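Local structure of M32 carboxypeptidase (Pyrococcus furiosus, 1KA2) at residues A26-G31 / F240-G245; W134-I139 / I378-L383; G310-F315 / E446-A451. The protein removes amino acids one at a time from the C-terminus of peptides as a metal-dependent carboxypeptidase of broad specificity, sparing proline, glycine and acidic residues. All blocks are in the same frame, centred on the assembly; numbering follows the deposited sequence.

Interaction 1. Residues A26-G31 / F240-G245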
loop_
_atom_site.group_PDB
_atom_site.type_symbol
_atom_site.label_atom_id
_atom_site.label_comp_id
_atom_site.label_asym_id
_atom_site.label_seq_id
_atom_site.Cartn_x
_atom_site.Cartn_y
_atom_site.Cartn_z
ATOM N N ALA A 26 -3.026 0.985 8.288
ATOM C CA ALA A 26 -1.904 0.244 7.734
ATOM C C ALA A 26 -2.329 -1.167 7.296
ATOM O O ALA A 26 -1.973 -1.603 6.214
ATOM C CB ALA A 26 -0.776 0.178 8.760
ATOM N N GLN A 27 -3.105 -1.874 8.116
ATOM C CA GLN A 27 -3.539 -3.225 7.733
ATOM C C GLN A 27 -4.321 -3.224 6.419
ATOM O O GLN A 27 -4.133 -4.101 5.580
ATOM C CB GLN A 27 -4.393 -3.870 8.844
ATOM C CG GLN A 27 -3.625 -4.330 10.084
ATOM C CD GLN A 27 -2.896 -5.661 9.903
ATOM O OE1 GLN A 27 -2.818 -6.473 10.833
ATOM N NE2 GLN A 27 -2.352 -5.884 8.716
ATOM N N SER A 28 -5.198 -2.242 6.234
ATOM C CA SER A 28 -5.997 -2.148 5.006
ATOM C C SER A 28 -5.118 -1.957 3.778
ATOM O O SER A 28 -5.305 -2.608 2.739
ATOM C CB SER A 28 -6.975 -0.974 5.089
ATOM O OG SER A 28 -7.915 -1.156 6.129
ATOM N N VAL A 29 -4.166 -1.043 3.893
ATOM C CA VAL A 29 -3.265 -0.770 2.793
ATOM C C VAL A 29 -2.486 -2.033 2.440
ATOM O O VAL A 29 -2.303 -2.346 1.271
ATOM C CB VAL A 29 -2.301 0.379 3.150
ATOM C CG1 VAL A 29 -1.298 0.583 2.033
ATOM C CG2 VAL A 29 -3.108 1.659 3.349
ATOM N N LEU A 30 -2.054 -2.762 3.461
ATOM C CA LEU A 30 -1.308 -4.005 3.277
ATOM C C LEU A 30 -2.123 -5.051 2.533
ATOM O O LEU A 30 -1.650 -5.642 1.563
ATOM C CB LEU A 30 -0.888 -4.556 4.644
ATOM C CG LEU A 30 0.551 -4.300 5.089
ATOM C CD1 LEU A 30 1.057 -3.004 4.526
ATOM C CD2 LEU A 30 0.621 -4.318 6.613
ATOM N N GLY A 31 -3.351 -5.281 2.998
ATOM C CA GLY A 31 -4.220 -6.260 2.368
ATOM C C GLY A 31 -4.581 -5.877 0.954
ATOM O O GLY A 31 -4.522 -6.702 0.039
ATOM N N PHE A 240 -13.577 -6.617 -4.109
ATOM C CA PHE A 240 -13.768 -6.243 -2.717
ATOM C C PHE A 240 -13.711 -4.728 -2.577
ATOM O O PHE A 240 -13.414 -4.014 -3.533
ATOM C CB PHE A 240 -12.716 -6.910 -1.808
ATOM C CG PHE A 240 -11.306 -6.427 -2.039
ATOM C CD1 PHE A 240 -10.828 -5.294 -1.395
ATOM C CD2 PHE A 240 -10.463 -7.107 -2.907
ATOM C CE1 PHE A 240 -9.522 -4.846 -1.614
ATOM C CE2 PHE A 240 -9.162 -6.665 -3.133
ATOM C CZ PHE A 240 -8.691 -5.531 -2.482
ATOM N N THR A 241 -14.015 -4.250 -1.377
ATOM C CA THR A 241 -14.000 -2.829 -1.079
ATOM C C THR A 241 -13.186 -2.629 0.187
ATOM O O THR A 241 -13.306 -3.409 1.129
ATOM C CB THR A 241 -15.439 -2.296 -0.831
ATOM O OG1 THR A 241 -16.185 -2.334 -2.049
ATOM C CG2 THR A 241 -15.409 -0.870 -0.287
ATOM N N THR A 242 -12.337 -1.603 0.199
ATOM C CA THR A 242 -11.549 -1.289 1.386
ATOM C C THR A 242 -11.675 0.174 1.708
ATOM O O THR A 242 -11.849 1.002 0.823
ATOM C CB THR A 242 -10.044 -1.473 1.222
ATOM O OG1 THR A 242 -9.739 -1.924 -0.102
ATOM C CG2 THR A 242 -9.520 -2.394 2.294
ATOM N N GLU A 243 -11.532 0.488 2.983
ATOM C CA GLU A 243 -11.589 1.855 3.432
ATOM C C GLU A 243 -10.270 2.161 4.114
ATOM O O GLU A 243 -9.982 1.609 5.171
ATOM C CB GLU A 243 -12.713 2.044 4.443
ATOM C CG GLU A 243 -13.981 1.312 4.105
ATOM C CD GLU A 243 -14.022 -0.106 4.649
ATOM O OE1 GLU A 243 -13.636 -0.302 5.817
ATOM O OE2 GLU A 243 -14.464 -1.019 3.915
ATOM N N PHE A 244 -9.452 3.002 3.492
ATOM C CA PHE A 244 -8.196 3.407 4.109
ATOM C C PHE A 244 -8.602 4.594 4.992
ATOM O O PHE A 244 -7.961 4.909 5.994
ATOM C CB PHE A 244 -7.184 3.862 3.046
ATOM C CG PHE A 244 -6.628 2.744 2.190
ATOM C CD1 PHE A 244 -5.679 3.020 1.210
ATOM C CD2 PHE A 244 -7.067 1.428 2.339
ATOM C CE1 PHE A 244 -5.171 2.010 0.386
ATOM C CE2 PHE A 244 -6.561 0.399 1.511
ATOM C CZ PHE A 244 -5.612 0.702 0.534
ATOM N N GLY A 245 -9.695 5.244 4.596
ATOM C CA GLY A 245 -10.214 6.386 5.326
ATOM C C GLY A 245 -11.513 6.866 4.695
ATOM O O GLY A 245 -11.976 6.301 3.694
HETATM O O HOH W 1 -8.592 1.238 7.665
#

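Interaction 2. Residues W134-I139 / I378-L383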
loop_
_atom_site.group_PDB
_atom_site.type_symbol
_atom_site.label_atom_id
_atom_site.label_comp_id
_atom_site.label_asym_id
_atom_site.label_seq_id
_atom_site.Cartn_x
_atom_site.Cartn_y
_atom_site.Cartn_z
ATOM N N TRP A 134 -10.009 -31.812 9.199
ATOM C CA TRP A 134 -9.861 -30.384 9.467
ATOM C C TRP A 134 -11.203 -29.758 9.799
ATOM O O TRP A 134 -11.272 -28.819 10.603
ATOM C CB TRP A 134 -9.245 -29.661 8.268
ATOM C CG TRP A 134 -7.797 -29.962 8.096
ATOM C CD1 TRP A 134 -7.229 -30.765 7.150
ATOM C CD2 TRP A 134 -6.730 -29.509 8.932
ATOM N NE1 TRP A 134 -5.872 -30.845 7.348
ATOM C CE2 TRP A 134 -5.538 -30.084 8.437
ATOM C CE3 TRP A 134 -6.664 -28.674 10.058
ATOM C CZ2 TRP A 134 -4.290 -29.849 9.030
ATOM C CZ3 TRP A 134 -5.428 -28.442 10.645
ATOM C CH2 TRP A 134 -4.257 -29.030 10.130
ATOM N N LEU A 135 -12.268 -30.278 9.186
ATOM C CA LEU A 135 -13.608 -29.758 9.440
ATOM C C LEU A 135 -14.058 -30.126 10.856
ATOM O O LEU A 135 -14.756 -29.356 11.511
ATOM C CB LEU A 135 -14.614 -30.304 8.427
ATOM C CG LEU A 135 -15.582 -29.276 7.824
ATOM C CD1 LEU A 135 -16.768 -29.995 7.172
ATOM C CD2 LEU A 135 -16.071 -28.322 8.890
ATOM N N ASP A 136 -13.665 -31.308 11.325
ATOM C CA ASP A 136 -14.026 -31.732 12.676
ATOM C C ASP A 136 -13.294 -30.846 13.687
ATOM O O ASP A 136 -13.837 -30.515 14.738
ATOM C CB ASP A 136 -13.656 -33.206 12.913
ATOM C CG ASP A 136 -14.606 -34.170 12.223
ATOM O OD1 ASP A 136 -15.835 -34.034 12.420
ATOM O OD2 ASP A 136 -14.127 -35.070 11.490
ATOM N N LYS A 137 -12.060 -30.471 13.369
ATOM C CA LYS A 137 -11.289 -29.617 14.261
ATOM C C LYS A 137 -11.912 -28.232 14.321
ATOM O O LYS A 137 -11.953 -27.610 15.381
ATOM C CB LYS A 137 -9.841 -29.496 13.789
ATOM C CG LYS A 137 -8.976 -30.713 14.068
ATOM C CD LYS A 137 -7.558 -30.463 13.580
ATOM C CE LYS A 137 -6.640 -31.640 13.865
ATOM N NZ LYS A 137 -5.258 -31.358 13.382
ATOM N N ILE A 138 -12.400 -27.753 13.185
ATOM C CA ILE A 138 -13.011 -26.432 13.136
ATOM C C ILE A 138 -14.372 -26.427 13.826
ATOM O O ILE A 138 -14.783 -25.413 14.385
ATOM C CB ILE A 138 -13.112 -25.932 11.672
ATOM C CG1 ILE A 138 -11.697 -25.641 11.151
ATOM C CG2 ILE A 138 -13.981 -24.692 11.591
ATOM C CD1 ILE A 138 -11.641 -25.082 9.765
ATOM N N ILE A 139 -15.069 -27.557 13.814
ATOM C CA ILE A 139 -16.359 -27.625 14.491
ATOM C C ILE A 139 -16.115 -27.528 15.999
ATOM O O ILE A 139 -16.827 -26.820 16.717
ATOM C CB ILE A 139 -17.111 -28.936 14.145
ATOM C CG1 ILE A 139 -17.741 -28.810 12.751
ATOM C CG2 ILE A 139 -18.196 -29.220 15.176
ATOM C CD1 ILE A 139 -18.261 -30.111 12.175
ATOM N N ILE A 378 -22.778 -33.207 15.530
ATOM C CA ILE A 378 -22.716 -33.531 14.118
ATOM C C ILE A 378 -21.347 -34.061 13.721
ATOM O O ILE A 378 -20.311 -33.692 14.268
ATOM C CB ILE A 378 -23.071 -32.342 13.243
ATOM C CG1 ILE A 378 -24.450 -31.828 13.656
ATOM C CG2 ILE A 378 -23.061 -32.776 11.779
ATOM C CD1 ILE A 378 -25.539 -32.867 13.577
ATOM N N LYS A 379 -21.374 -34.920 12.720
ATOM C CA LYS A 379 -20.195 -35.590 12.205
ATOM C C LYS A 379 -19.765 -35.091 10.822
ATOM O O LYS A 379 -20.548 -35.122 9.879
ATOM C CB LYS A 379 -20.520 -37.084 12.183
ATOM C CG LYS A 379 -22.041 -37.383 12.135
ATOM C CD LYS A 379 -22.535 -38.028 13.438
ATOM C CE LYS A 379 -21.509 -39.050 13.951
ATOM N NZ LYS A 379 -21.946 -39.776 15.165
ATOM N N ALA A 380 -18.521 -34.638 10.707
ATOM C CA ALA A 380 -18.023 -34.120 9.433
ATOM C C ALA A 380 -18.255 -35.071 8.265
ATOM O O ALA A 380 -18.696 -34.665 7.182
ATOM C CB ALA A 380 -16.550 -33.809 9.542
ATOM N N LYS A 381 -17.940 -36.340 8.491
ATOM C CA LYS A 381 -18.113 -37.358 7.466
ATOM C C LYS A 381 -19.564 -37.429 7.001
ATOM O O LYS A 381 -19.846 -37.950 5.938
ATOM C CB LYS A 381 -17.706 -38.730 8.000
ATOM C CG LYS A 381 -18.681 -39.282 9.029
ATOM C CD LYS A 381 -18.578 -40.799 9.116
ATOM C CE LYS A 381 -19.733 -41.403 9.915
ATOM N NZ LYS A 381 -19.819 -42.888 9.801
ATOM N N ASP A 382 -20.485 -36.908 7.800
ATOM C CA ASP A 382 -21.897 -36.941 7.444
ATOM C C ASP A 382 -22.455 -35.658 6.845
ATOM O O ASP A 382 -23.614 -35.616 6.429
ATOM C CB ASP A 382 -22.724 -37.331 8.672
ATOM C CG ASP A 382 -22.607 -38.804 9.004
ATOM O OD1 ASP A 382 -23.541 -39.547 8.656
ATOM O OD2 ASP A 382 -21.585 -39.204 9.593
ATOM N N LEU A 383 -21.633 -34.615 6.811
ATOM C CA LEU A 383 -22.070 -33.331 6.275
ATOM C C LEU A 383 -22.358 -33.344 4.766
ATOM O O LEU A 383 -23.394 -32.837 4.319
ATOM C CB LEU A 383 -21.038 -32.246 6.617
ATOM C CG LEU A 383 -20.984 -31.910 8.113
ATOM C CD1 LEU A 383 -19.890 -30.894 8.388
ATOM C CD2 LEU A 383 -22.347 -31.376 8.574
HETATM O O HOH W 2 -15.932 -36.929 10.252
#

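Interaction 3. Residues G310-F315 / E446-A451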
loop_
_atom_site.group_PDB
_atom_site.type_symbol
_atom_site.label_atom_id
_atom_site.label_comp_id
_atom_site.label_asym_id
_atom_site.label_seq_id
_atom_site.Cartn_x
_atom_site.Cartn_y
_atom_site.Cartn_z
ATOM N N GLY A 310 -28.979 -2.084 -10.430
ATOM C CA GLY A 310 -28.236 -2.718 -11.505
ATOM C C GLY A 310 -28.954 -3.722 -12.388
ATOM O O GLY A 310 -28.578 -3.888 -13.542
ATOM N N ARG A 311 -29.977 -4.396 -11.874
ATOM C CA ARG A 311 -30.697 -5.372 -12.689
ATOM C C ARG A 311 -32.057 -4.831 -13.132
ATOM O O ARG A 311 -32.860 -5.554 -13.725
ATOM C CB ARG A 311 -30.879 -6.698 -11.929
ATOM C CG ARG A 311 -29.595 -7.471 -11.699
ATOM C CD ARG A 311 -29.889 -8.791 -11.013
ATOM N NE ARG A 311 -28.689 -9.340 -10.391
ATOM C CZ ARG A 311 -27.758 -10.052 -11.010
ATOM N NH1 ARG A 311 -27.866 -10.334 -12.291
ATOM N NH2 ARG A 311 -26.702 -10.473 -10.335
ATOM N N SER A 312 -32.304 -3.556 -12.838
ATOM C CA SER A 312 -33.561 -2.912 -13.214
ATOM C C SER A 312 -33.535 -2.546 -14.701
ATOM O O SER A 312 -32.468 -2.298 -15.273
ATOM C CB SER A 312 -33.800 -1.645 -12.381
ATOM O OG SER A 312 -32.983 -0.582 -12.826
ATOM N N LYS A 313 -34.708 -2.504 -15.323
ATOM C CA LYS A 313 -34.810 -2.176 -16.743
ATOM C C LYS A 313 -34.199 -0.808 -17.060
ATOM O O LYS A 313 -33.565 -0.621 -18.100
ATOM C CB LYS A 313 -36.275 -2.195 -17.153
ATOM C CG LYS A 313 -36.499 -1.994 -18.624
ATOM C CD LYS A 313 -35.874 -3.134 -19.377
ATOM C CE LYS A 313 -36.180 -3.079 -20.854
ATOM N NZ LYS A 313 -35.682 -4.317 -21.498
ATOM N N GLU A 314 -34.395 0.139 -16.147
ATOM C CA GLU A 314 -33.875 1.489 -16.312
ATOM C C GLU A 314 -32.346 1.545 -16.379
ATOM O O GLU A 314 -31.776 2.221 -17.236
ATOM C CB GLU A 314 -34.369 2.390 -15.177
ATOM C CG GLU A 314 -35.869 2.621 -15.112
ATOM C CD GLU A 314 -36.647 1.392 -14.660
ATOM O OE1 GLU A 314 -36.183 0.676 -13.741
ATOM O OE2 GLU A 314 -37.735 1.167 -15.225
ATOM N N PHE A 315 -31.677 0.841 -15.471
ATOM C CA PHE A 315 -30.214 0.832 -15.474
ATOM C C PHE A 315 -29.735 0.247 -16.807
ATOM O O PHE A 315 -28.742 0.685 -17.378
ATOM C CB PHE A 315 -29.665 0.001 -14.295
ATOM C CG PHE A 315 -28.160 0.031 -14.186
ATOM C CD1 PHE A 315 -27.511 1.146 -13.662
ATOM C CD2 PHE A 315 -27.395 -1.022 -14.681
ATOM C CE1 PHE A 315 -26.120 1.221 -13.645
ATOM C CE2 PHE A 315 -26.005 -0.963 -14.671
ATOM C CZ PHE A 315 -25.362 0.169 -14.147
ATOM N N GLU A 446 -37.393 6.705 -12.840
ATOM C CA GLU A 446 -37.125 7.758 -13.799
ATOM C C GLU A 446 -35.749 8.381 -13.555
ATOM O O GLU A 446 -35.021 8.675 -14.501
ATOM C CB GLU A 446 -38.232 8.810 -13.717
ATOM C CG GLU A 446 -38.053 9.994 -14.651
ATOM C CD GLU A 446 -39.223 10.961 -14.589
ATOM O OE1 GLU A 446 -39.070 12.110 -15.058
ATOM O OE2 GLU A 446 -40.297 10.568 -14.078
ATOM N N LYS A 447 -35.382 8.577 -12.292
ATOM C CA LYS A 447 -34.073 9.145 -11.985
ATOM C C LYS A 447 -32.929 8.194 -12.376
ATOM O O LYS A 447 -31.884 8.645 -12.847
ATOM C CB LYS A 447 -33.970 9.510 -10.503
ATOM C CG LYS A 447 -34.824 10.717 -10.107
ATOM C CD LYS A 447 -34.512 11.205 -8.696
ATOM C CE LYS A 447 -35.469 12.308 -8.258
ATOM N NZ LYS A 447 -35.482 13.456 -9.204
ATOM N N VAL A 448 -33.123 6.890 -12.195
ATOM C CA VAL A 448 -32.084 5.928 -12.565
ATOM C C VAL A 448 -31.827 5.972 -14.074
ATOM O O VAL A 448 -30.678 6.055 -14.521
ATOM C CB VAL A 448 -32.474 4.485 -12.169
ATOM C CG1 VAL A 448 -31.547 3.463 -12.862
ATOM C CG2 VAL A 448 -32.377 4.335 -10.665
ATOM N N ALA A 449 -32.905 5.921 -14.846
ATOM C CA ALA A 449 -32.815 5.944 -16.299
ATOM C C ALA A 449 -32.130 7.196 -16.818
ATOM O O ALA A 449 -31.577 7.186 -17.914
ATOM C CB ALA A 449 -34.207 5.822 -16.916
ATOM N N LYS A 450 -32.157 8.271 -16.036
ATOM C CA LYS A 450 -31.526 9.514 -16.468
ATOM C C LYS A 450 -30.176 9.801 -15.812
ATOM O O LYS A 450 -29.552 10.825 -16.082
ATOM C CB LYS A 450 -32.485 10.684 -16.241
ATOM C CG LYS A 450 -33.686 10.655 -17.166
ATOM C CD LYS A 450 -34.659 11.768 -16.839
ATOM C CE LYS A 450 -35.881 11.721 -17.741
ATOM N NZ LYS A 450 -36.902 12.711 -17.294
ATOM N N ALA A 451 -29.731 8.881 -14.959
ATOM C CA ALA A 451 -28.457 9.002 -14.261
ATOM C C ALA A 451 -28.467 10.072 -13.171
ATOM O O ALA A 451 -27.426 10.637 -12.830
ATOM C CB ALA A 451 -27.324 9.272 -15.263
#

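Interaction 1. Residues A26-G31 / F240-G245
V29 and F244 meet face-on: the CG2 methyl of V29 stands over the middle of the F244 ring, 3.6 Å from its centroid and 12° off the ring normal, a CH-pi contact. The two side chains cross at about a right angle. CG2 lies anti to the V29 carbonyl carbon (chi1 176° places CG1 anti to N), and V29 CA also comes within 3.6 Å of F244 CZ. S28 lies beside V29 on the same side of the ring, its CB 3.7 Å from F244 CD2, while its CB also touches T242 CG2 at 4.0 Å. The S28 hydroxyl makes no direct bond to the strand segment; a water bridges it, lying 2.9 Å from S28 OG and giving a hydrogen to the carbonyl O of E243. The same hydroxyl is hydrogen-bonded to G24 O, one turn back in helix 8-36.

Further out, W32 packs edge-to-face with F244, H25 ND1 is hydrogen-bonded to F244 O, and V29 and R46 of the second subunit pack on V29 and F244. F244 and G245 both face D248 in a classic beta bulge, where the chain turns a corner at F244. E243 lies near H273 of the metal site, and T241 OG1 is hydrogen-bonded to E270 OE1. The F244 ring is thus held by shape, whereas the polar S28 OG and E243 O depend on water to join them.

Interaction 2. Residues W134-I139 / I378-L383
Helix 132-149 meets the short 3-10 turn that leads into helix 383-395, with A380 of the turn set against D136 and L135 of the helix. The carboxylate of D136 accepts a hydrogen bond from A380 N at OD1, 3.2 Å long with an N-H...O angle of 147°. The donor comes from the syn side and sits 21° out of the carboxylate plane. With chi1 at -75°, D136 CG lies anti to the carbonyl carbon, beside the backbone N. The second oxygen, OD2, takes a hydrogen from a water 2.9 Å away, and that water accepts in turn from K381 N. Two successive backbone N-H groups at the start of the 3-10 turn are thus gathered by one carboxylate, one directly and one through water. An alanine in place of D136 would probably leave A380 N and the bridging water without their acceptor and the turn less firmly tied to the helix.

Beside this polar link, L135 CB touches A380 CB at 4.2 Å, and the side chains of L135 and L383 cross obliquely with their CD1 methyls 3.5 Å apart, a tight fit. I139 reaches toward L383 tip to tip. M373 of helix 359-375 packs on both I139 and L383. A 3-10 turn in the connection from helix 359-375 to helix 383-395 is so fastened to the flank of helix 132-149, away from the metal site, in a mainly helical fold.

Interaction 3. Residues G310-F315 / E446-A451
E314 points its CB toward helix 444-450, where it is received between V448 and A449: E314 CB lies 3.8 Å from V448 CG1 and 3.9 Å from A449 CB. Its chain then bends at chi2 (71°), which takes CD off the line of approach, and the acid end leads away from the other segment. The aliphatic part of the glutamate therefore does the touching, with CG also 4.0 Å from A449 CB. V448 answers with its CG1 branch, anti to the backbone N (chi1 166°), which sits beside the first turn of helix 313-326, 3.7 Å from the backbone N of F315 and 4.2 Å from F315 CB.

That turn is closed by S312 at the N-cap: S312 OG accepts from F315 N at 3.3 Å with an angle of 165°, and the same hydroxyl is hydrogen-bonded to I309 O, at the end of helix 295-309. V448 CG1 thus abuts a capped helix start. On the other side, helix 444-450 finishes in a Schellman motif, with A451 at positive phi and its N bonded to V448 O, so that a helix beginning meets a helix ending. K450 NZ forms a salt bridge to E446 OE1, met on the anti side, on the far face of the short helix.

The F315 side chain packs on I219 and I309, while I309 also touches V448.

The three contacts are spread widely through one M32 metallopeptidase chain, and none touches another. Interactions 1 and 2 have centres about 33 Å apart, interactions 1 and 3 about 31 Å, and interactions 2 and 3 about 46 Å, the last pair on opposite sides of the chain's centre. Along the sequence, interaction 1 closes before interaction 3 opens, whereas the segments of interaction 2 alternate with those of both. Interaction 1 alone involves the three-stranded sheet, near the metal site and the second subunit; the others join helices and loops in the largely helical remainder. Each joins parts of the chain more than 130 residues apart.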